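Local structure of Phenolphthiocerol/phthiocerol polyketide synthase subunit C (Mycobacterium tuberculosis H37Rv, 8QZI) at residues Q41-A44 with L45-A48; L117-A120 with L121-M125. The protein probably extends polyketide chains in phthiocerol and phenolphthiocerol synthesis, this part being a carrier domain with a phosphopantetheine attachment site. All coordinates share one frame; numbering follows the deposited sequence.

In the fold
Both contacts are local, each within one continuous run of chain, but they sit in different surroundings. Contact 1 lies wholly at the surface, in the irregular lead-in to helix 52-66, and two aspartates share its turn without a clear hydrogen bond across it. Contact 2 is partly buried on helix 119-124: backbone bonds of helical type join its residues, Leu121 is buried, and Thr119 and Ala120 are exposed. Leu121 and Cys122 of contact 2 touch Leu54 of helix 52-66. The two centres are about 13 Å apart, yet the segments meet where Leu42 CD1 packs 3.2 Å from Met125 O, bringing the leading loop against the modelled C-terminal end.

Contact 1. Residues Q41-A44 with L45-A48; sequences QLDA and LDAA
Asp43 and Asp46 face each other across an irregular tight turn in the surface loop that leads into helix 52-66. Their CA atoms are 4.6 Å apart, within the span of a beta-turn, but no closing backbone bond is made: Asp43 O and Asp46 N stand 3.3 Å apart at a poor angle. Ala44, at the first corner, has a positive phi. Asp46 sends its side chain back into the turn, its CG lying between the backbone N and the carbonyl carbon (chi1 72°). Asp43 CB and Asp46 CB are modelled closer together than carbons can sit, so the details of how these two side chains meet are doubtful. As modelled, they cross at a slant, with carboxylate planes 71° apart, and Asp43 OD2 comes to 3.2 Å from Asp46 OD2. If the carboxylates really are this near, two negative groups would be expected to disfavour each other, an effect that the open surface probably softens. Leu45 behaves differently: with CG anti to the backbone N (chi1 -173°), its methyl end leads away from Ala44 and the residues before it. Asp43 also bends over its own following peptide, where a weak bond runs from Ala44 N to Asp43 OD2 at 3.1 Å.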
loop_
_atom_site.group_PDB
_atom_site.type_symbol
_atom_site.label_atom_id
_atom_site.label_comp_id
_atom_site.label_asym_id
_atom_site.label_seq_id
_atom_site.Cartn_x
_atom_site.Cartn_y
_atom_site.Cartn_z
ATOM N N GLN F 41 -0.255 -0.310 -29.649
ATOM C CA GLN F 41 0.297 -0.777 -30.923
ATOM C C GLN F 41 1.490 -1.718 -30.717
ATOM O O GLN F 41 2.360 -1.845 -31.584
ATOM C CB GLN F 41 0.622 0.401 -31.862
ATOM C CG GLN F 41 2.048 0.961 -31.917
ATOM C CD GLN F 41 2.202 2.021 -33.020
ATOM O OE1 GLN F 41 1.226 2.399 -33.667
ATOM N NE2 GLN F 41 3.425 2.495 -33.235
ATOM N N LEU F 42 1.502 -2.415 -29.573
ATOM C CA LEU F 42 2.461 -3.472 -29.237
ATOM C C LEU F 42 3.903 -3.128 -29.589
ATOM O O LEU F 42 4.360 -2.009 -29.335
ATOM C CB LEU F 42 2.061 -4.792 -29.906
ATOM C CG LEU F 42 2.167 -6.028 -28.994
ATOM C CD1 LEU F 42 3.260 -7.014 -29.438
ATOM C CD2 LEU F 42 2.383 -5.576 -27.545
ATOM N N ASP F 43 4.640 -4.097 -30.143
ATOM C CA ASP F 43 6.057 -3.886 -30.434
ATOM C C ASP F 43 6.309 -2.512 -31.062
ATOM O O ASP F 43 7.150 -1.749 -30.578
ATOM C CB ASP F 43 6.599 -5.011 -31.330
ATOM C CG ASP F 43 5.570 -5.543 -32.319
ATOM O OD1 ASP F 43 4.939 -6.574 -32.004
ATOM O OD2 ASP F 43 5.393 -4.940 -33.407
ATOM N N ALA F 44 5.584 -2.171 -32.135
ATOM C CA ALA F 44 5.767 -0.877 -32.794
ATOM C C ALA F 44 7.203 -0.685 -33.266
ATOM O O ALA F 44 7.562 -1.112 -34.368
ATOM C CB ALA F 44 5.390 0.261 -31.848
ATOM N N LEU F 45 8.018 -0.019 -32.440
ATOM C CA LEU F 45 9.469 0.046 -32.602
ATOM C C LEU F 45 10.025 -1.344 -32.895
ATOM O O LEU F 45 10.343 -1.663 -34.046
ATOM C CB LEU F 45 10.109 0.647 -31.335
ATOM C CG LEU F 45 11.607 0.996 -31.238
ATOM C CD1 LEU F 45 11.926 1.858 -30.005
ATOM C CD2 LEU F 45 12.475 -0.251 -31.245
ATOM N N ASP F 46 10.162 -2.165 -31.844
ATOM C CA ASP F 46 10.383 -3.610 -31.920
ATOM C C ASP F 46 11.676 -4.038 -32.607
ATOM O O ASP F 46 12.254 -5.064 -32.227
ATOM C CB ASP F 46 9.194 -4.299 -32.604
ATOM C CG ASP F 46 9.116 -4.025 -34.110
ATOM O OD1 ASP F 46 10.092 -4.311 -34.835
ATOM O OD2 ASP F 46 8.054 -3.535 -34.572
ATOM N N ALA F 47 12.124 -3.276 -33.614
ATOM C CA ALA F 47 13.215 -3.653 -34.520
ATOM C C ALA F 47 14.269 -4.547 -33.863
ATOM O O ALA F 47 14.714 -4.255 -32.746
ATOM C CB ALA F 47 13.862 -2.389 -35.094
ATOM N N ALA F 48 14.663 -5.633 -34.545
ATOM C CA ALA F 48 15.567 -6.661 -34.013
ATOM C C ALA F 48 14.963 -7.435 -32.837
ATOM O O ALA F 48 13.818 -7.894 -32.917
ATOM C CB ALA F 48 16.915 -6.056 -33.598
#

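Contact 2. Residues L117-A120 with L121-M125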
loop_
_atom_site.group_PDB
_atom_site.type_symbol
_atom_site.label_atom_id
_atom_site.label_comp_id
_atom_site.label_asym_id
_atom_site.label_seq_id
_atom_site.Cartn_x
_atom_site.Cartn_y
_atom_site.Cartn_z
ATOM N N LEU F 117 12.636 -5.631 -15.540
ATOM C CA LEU F 117 11.563 -5.855 -16.495
ATOM C C LEU F 117 12.086 -5.810 -17.924
ATOM O O LEU F 117 11.317 -5.545 -18.854
ATOM C CB LEU F 117 10.438 -4.836 -16.318
ATOM C CG LEU F 117 9.795 -4.565 -14.956
ATOM C CD1 LEU F 117 10.283 -3.232 -14.426
ATOM C CD2 LEU F 117 8.267 -4.584 -15.029
ATOM N N ALA F 118 13.400 -5.995 -18.114
ATOM C CA ALA F 118 13.939 -6.259 -19.443
ATOM C C ALA F 118 13.440 -7.631 -19.836
ATOM O O ALA F 118 12.544 -7.755 -20.674
ATOM C CB ALA F 118 15.470 -6.203 -19.475
ATOM N N THR F 119 13.975 -8.653 -19.176
ATOM C CA THR F 119 13.613 -10.048 -19.395
ATOM C C THR F 119 12.105 -10.280 -19.462
ATOM O O THR F 119 11.569 -10.620 -20.523
ATOM C CB THR F 119 14.220 -10.907 -18.283
ATOM O OG1 THR F 119 15.576 -10.501 -18.061
ATOM C CG2 THR F 119 14.185 -12.403 -18.646
ATOM N N ALA F 120 11.413 -10.091 -18.336
ATOM C CA ALA F 120 10.059 -10.626 -18.197
ATOM C C ALA F 120 9.098 -10.040 -19.228
ATOM O O ALA F 120 8.278 -10.764 -19.804
ATOM C CB ALA F 120 9.550 -10.381 -16.774
ATOM N N LEU F 121 9.170 -8.732 -19.468
ATOM C CA LEU F 121 8.319 -8.138 -20.493
ATOM C C LEU F 121 8.737 -8.576 -21.892
ATOM O O LEU F 121 7.884 -8.733 -22.771
ATOM C CB LEU F 121 8.329 -6.611 -20.375
ATOM C CG LEU F 121 7.004 -5.953 -19.949
ATOM C CD1 LEU F 121 6.495 -6.595 -18.674
ATOM C CD2 LEU F 121 7.083 -4.425 -19.779
ATOM N N CYS F 122 10.036 -8.795 -22.111
ATOM C CA CYS F 122 10.529 -9.151 -23.438
ATOM C C CYS F 122 10.001 -10.508 -23.899
ATOM O O CYS F 122 9.974 -10.771 -25.109
ATOM C CB CYS F 122 12.065 -9.117 -23.455
ATOM S SG CYS F 122 12.862 -7.960 -24.658
ATOM N N GLU F 123 9.575 -11.378 -22.972
ATOM C CA GLU F 123 8.850 -12.585 -23.371
ATOM C C GLU F 123 7.412 -12.255 -23.748
ATOM O O GLU F 123 6.867 -12.809 -24.710
ATOM C CB GLU F 123 8.877 -13.631 -22.253
ATOM C CG GLU F 123 9.428 -13.130 -20.931
ATOM C CD GLU F 123 10.775 -13.742 -20.600
ATOM O OE1 GLU F 123 10.845 -14.545 -19.649
ATOM O OE2 GLU F 123 11.760 -13.428 -21.299
ATOM N N ARG F 124 6.793 -11.341 -23.002
ATOM C CA ARG F 124 5.413 -10.959 -23.271
ATOM C C ARG F 124 5.279 -10.276 -24.624
ATOM O O ARG F 124 4.508 -10.722 -25.481
ATOM C CB ARG F 124 4.915 -10.050 -22.149
ATOM C CG ARG F 124 5.140 -10.625 -20.762
ATOM C CD ARG F 124 4.204 -11.800 -20.468
ATOM N NE ARG F 124 3.644 -12.406 -21.671
ATOM C CZ ARG F 124 2.595 -11.921 -22.328
ATOM N NH1 ARG F 124 2.153 -12.532 -23.423
ATOM N NH2 ARG F 124 2.003 -10.811 -21.900
HETATM N N MSE F 125 6.032 -9.196 -24.831
HETATM C CA MSE F 125 5.907 -8.307 -25.989
HETATM C C MSE F 125 4.660 -8.558 -26.839
HETATM O O MSE F 125 4.691 -9.323 -27.800
HETATM C CB MSE F 125 7.163 -8.396 -26.872
HETATM C CG MSE F 125 7.639 -9.804 -27.219
HETATM SE SE MSE F 125 8.843 -9.874 -28.781
HETATM C CE MSE F 125 10.525 -9.300 -27.973
#
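Ala120, Leu121 and Thr119 carry this contact along helix 119-124, the last helix of the modelled chain, and the residues beside it. Leu121 is the buried member. Its CB rests 3.5 Å from Leu117 O, one turn back, while the side chain lies against Leu54 of helix 52-66 and Leu99 of a loop. Leu117 is buried nearby and touches Leu107. Thr119 is exposed. Glu123 N donates to Thr119 O at 3.2 Å, standing nearly in line with the C=O bond (168°), and Cys122 N adds a weak, more bent bond to the same oxygen. With CG2 anti to the backbone N, the threonine methyl lies alongside the Glu123 side chain, the two pointing the same way, and CG2 reaches 3.7 Å from Glu123 OE2. As modelled, the first two torsions of the glutamate (chi1 9°, chi2 -110°) together turn its carboxylate back over the first turn. There OE2 comes within 2.9 Å of Thr119 O; both are acceptors, so this approach gives no bond. Glu123 CG crowds Ala120 O in the model, which makes the placing of both that side chain and that oxygen doubtful. Ala120 meets the next turn through the same carbonyl: Arg124 CG lies 3.3 Å from Ala120 O, and the Arg124 side chain also touches Ile101 and Leu103 in loops. Cys122 N bonds to Ala118 O at 3.1 Å, and Met125 N, in a selenomethionine, to Leu121 O. Bonds four residues apart mark an alpha-helix, and Leu121 inward with Thr119 and Glu123 at the exposed side gives it an amphipathic character, consistent with the closing helix of the acyl carrier protein fold.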